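Local coordinates for tail spike protein (Acinetobacter phage vB_AbaP_AS12, PDB 6EU4) that probably forms the trimeric tailspike with which the phage recognises, and perhaps degrades, the surface polysaccharide of its Acinetobacter baumannii host, at residues V18-V24 against V37-Y43. Numbering follows the deposited sequence.
Sequences VKIVNTV and VAYVKGY
This contact is a parallel pairing of two short beta strands in the small N-terminal domain. Strand 19-21, outermost in its sheet within the chain, lies beside strand 37-40, the axes 4.6 Å apart at 37°. Both are extended, phi about -90 to -130° and psi about 120 to 150°. K19 pairs with A38, I20 with Y39 and V21 with V40. Backbone hydrogen bonds run from K19 N to V37 O (3.1 Å), Y39 N to K19 O (2.8 Å), V21 N to Y39 O (2.9 Å) and K41 N to V21 O (3.0 Å). N22 and K41 then turn to helical phi/psi, and the two segments bend together. Beyond the ladder, in a shifted register, a weak bond from G42 N to N22 O (3.3 Å) and an ordinary one from V24 N to Y43 O (3.3 Å) hold them. V21, A38 and V40 share one sheet face (V21 CG2 to A38 CB 3.8 Å); I20 and Y39 point to the other. V24 CG2 lies 3.5 Å from the Y43 ring centroid (CH-pi). K41, m then extended, hydrogen-bonds through NZ to N22 OD1 (2.8 Å) and G35 O of a second subunit. The Y39 side chain, about 4 Å from a zinc ion, stacks on H60 of that subunit. Two consecutive parallel strands joined by a loop crossover (25-36) thus begin an N-terminal sheet whose first strand also bonds to the second subunit.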
loop_
_atom_site.group_PDB
_atom_site.type_symbol
_atom_site.label_atom_id
_atom_site.label_comp_id
_atom_site.label_asym_id
_atom_site.label_seq_id
_atom_site.Cartn_x
_atom_site.Cartn_y
_atom_site.Cartn_z
ATOM N N VAL A 18 -55.466 -14.340 19.804
ATOM C CA VAL A 18 -54.944 -14.102 18.466
ATOM C C VAL A 18 -55.636 -15.047 17.493
ATOM O O VAL A 18 -55.617 -16.269 17.682
ATOM C CB VAL A 18 -53.418 -14.299 18.433
ATOM C CG1 VAL A 18 -52.890 -14.078 17.029
ATOM C CG2 VAL A 18 -52.736 -13.370 19.426
ATOM N N LYS A 19 -56.244 -14.481 16.449
ATOM C CA LYS A 19 -56.980 -15.247 15.451
ATOM C C LYS A 19 -56.051 -15.670 14.323
ATOM O O LYS A 19 -55.219 -14.883 13.867
ATOM C CB LYS A 19 -58.133 -14.422 14.876
ATOM C CG LYS A 19 -58.836 -15.093 13.694
ATOM C CD LYS A 19 -60.089 -14.335 13.250
ATOM C CE LYS A 19 -60.995 -15.185 12.349
ATOM N NZ LYS A 19 -61.262 -16.555 12.895
ATOM N N ILE A 20 -56.216 -16.915 13.857
ATOM C CA ILE A 20 -55.422 -17.451 12.756
ATOM C C ILE A 20 -56.092 -17.096 11.437
ATOM O O ILE A 20 -57.310 -17.206 11.292
ATOM C CB ILE A 20 -55.261 -18.978 12.883
ATOM C CG1 ILE A 20 -54.466 -19.352 14.132
ATOM C CG2 ILE A 20 -54.590 -19.558 11.646
ATOM C CD1 ILE A 20 -54.619 -20.835 14.495
ATOM N N VAL A 21 -55.277 -16.711 10.461
ATOM C CA VAL A 21 -55.714 -16.416 9.103
ATOM C C VAL A 21 -54.781 -17.160 8.159
ATOM O O VAL A 21 -53.566 -17.155 8.361
ATOM C CB VAL A 21 -55.688 -14.895 8.839
ATOM C CG1 VAL A 21 -56.006 -14.574 7.381
ATOM C CG2 VAL A 21 -56.665 -14.177 9.794
ATOM N N ASN A 22 -55.334 -17.815 7.135
ATOM C CA ASN A 22 -54.478 -18.642 6.282
ATOM C C ASN A 22 -53.554 -17.791 5.410
ATOM O O ASN A 22 -52.338 -18.025 5.367
ATOM C CB ASN A 22 -55.333 -19.567 5.415
ATOM C CG ASN A 22 -55.976 -20.691 6.214
ATOM O OD1 ASN A 22 -55.504 -21.073 7.289
ATOM N ND2 ASN A 22 -57.061 -21.228 5.686
ATOM N N THR A 23 -54.114 -16.797 4.713
ATOM C CA THR A 23 -53.405 -16.004 3.712
ATOM C C THR A 23 -53.799 -14.542 3.857
ATOM O O THR A 23 -54.806 -14.218 4.485
ATOM C CB THR A 23 -53.742 -16.451 2.281
ATOM O OG1 THR A 23 -55.091 -16.078 1.984
ATOM C CG2 THR A 23 -53.590 -17.949 2.126
ATOM N N VAL A 24 -53.010 -13.643 3.255
ATOM C CA VAL A 24 -53.409 -12.240 3.322
ATOM C C VAL A 24 -54.672 -11.978 2.505
ATOM O O VAL A 24 -55.394 -11.016 2.795
ATOM C CB VAL A 24 -52.277 -11.292 2.885
ATOM C CG1 VAL A 24 -51.081 -11.452 3.809
ATOM C CG2 VAL A 24 -51.893 -11.521 1.432
ATOM N N VAL A 37 -56.021 -8.693 16.728
ATOM C CA VAL A 37 -54.724 -9.226 16.306
ATOM C C VAL A 37 -54.945 -10.564 15.614
ATOM O O VAL A 37 -55.627 -11.446 16.153
ATOM C CB VAL A 37 -53.754 -9.399 17.489
ATOM C CG1 VAL A 37 -52.394 -9.897 16.991
ATOM C CG2 VAL A 37 -53.607 -8.104 18.281
ATOM N N ALA A 38 -54.351 -10.716 14.432
ATOM C CA ALA A 38 -54.379 -11.952 13.673
ATOM C C ALA A 38 -52.955 -12.414 13.389
ATOM O O ALA A 38 -52.029 -11.604 13.295
ATOM C CB ALA A 38 -55.127 -11.774 12.346
ATOM N N TYR A 39 -52.794 -13.725 13.251
ATOM C CA TYR A 39 -51.556 -14.334 12.782
ATOM C C TYR A 39 -51.810 -14.924 11.403
ATOM O O TYR A 39 -52.639 -15.825 11.262
ATOM C CB TYR A 39 -51.066 -15.417 13.742
ATOM C CG TYR A 39 -49.763 -16.044 13.299
ATOM C CD1 TYR A 39 -48.553 -15.413 13.545
ATOM C CD2 TYR A 39 -49.746 -17.254 12.621
ATOM C CE1 TYR A 39 -47.352 -15.975 13.132
ATOM C CE2 TYR A 39 -48.563 -17.826 12.214
ATOM C CZ TYR A 39 -47.368 -17.184 12.469
ATOM O OH TYR A 39 -46.191 -17.754 12.054
ATOM N N VAL A 40 -51.099 -14.419 10.395
ATOM C CA VAL A 40 -51.231 -14.910 9.029
ATOM C C VAL A 40 -50.163 -15.971 8.787
ATOM O O VAL A 40 -48.967 -15.715 8.972
ATOM C CB VAL A 40 -51.111 -13.761 8.012
ATOM C CG1 VAL A 40 -51.228 -14.290 6.582
ATOM C CG2 VAL A 40 -52.184 -12.698 8.264
ATOM N N LYS A 41 -50.596 -17.161 8.359
ATOM C CA LYS A 41 -49.672 -18.281 8.193
ATOM C C LYS A 41 -48.644 -17.983 7.111
ATOM O O LYS A 41 -47.440 -18.200 7.297
ATOM C CB LYS A 41 -50.440 -19.554 7.847
ATOM C CG LYS A 41 -51.434 -20.005 8.880
ATOM C CD LYS A 41 -52.091 -21.299 8.419
ATOM C CE LYS A 41 -53.259 -21.690 9.268
ATOM N NZ LYS A 41 -53.940 -22.909 8.713
ATOM N N GLY A 42 -49.106 -17.502 5.963
ATOM C CA GLY A 42 -48.219 -17.155 4.871
ATOM C C GLY A 42 -48.928 -16.197 3.949
ATOM O O GLY A 42 -50.154 -16.078 3.980
ATOM N N TYR A 43 -48.141 -15.474 3.149
ATOM C CA TYR A 43 -48.745 -14.509 2.237
ATOM C C TYR A 43 -49.678 -15.224 1.273
ATOM O O TYR A 43 -50.836 -14.817 1.075
ATOM C CB TYR A 43 -47.655 -13.731 1.478
ATOM C CG TYR A 43 -48.171 -12.479 0.790
ATOM C CD1 TYR A 43 -48.866 -12.560 -0.404
ATOM C CD2 TYR A 43 -47.964 -11.219 1.347
ATOM C CE1 TYR A 43 -49.341 -11.428 -1.040
ATOM C CE2 TYR A 43 -48.435 -10.071 0.719
ATOM C CZ TYR A 43 -49.130 -10.186 -0.481
ATOM O OH TYR A 43 -49.604 -9.074 -1.130
#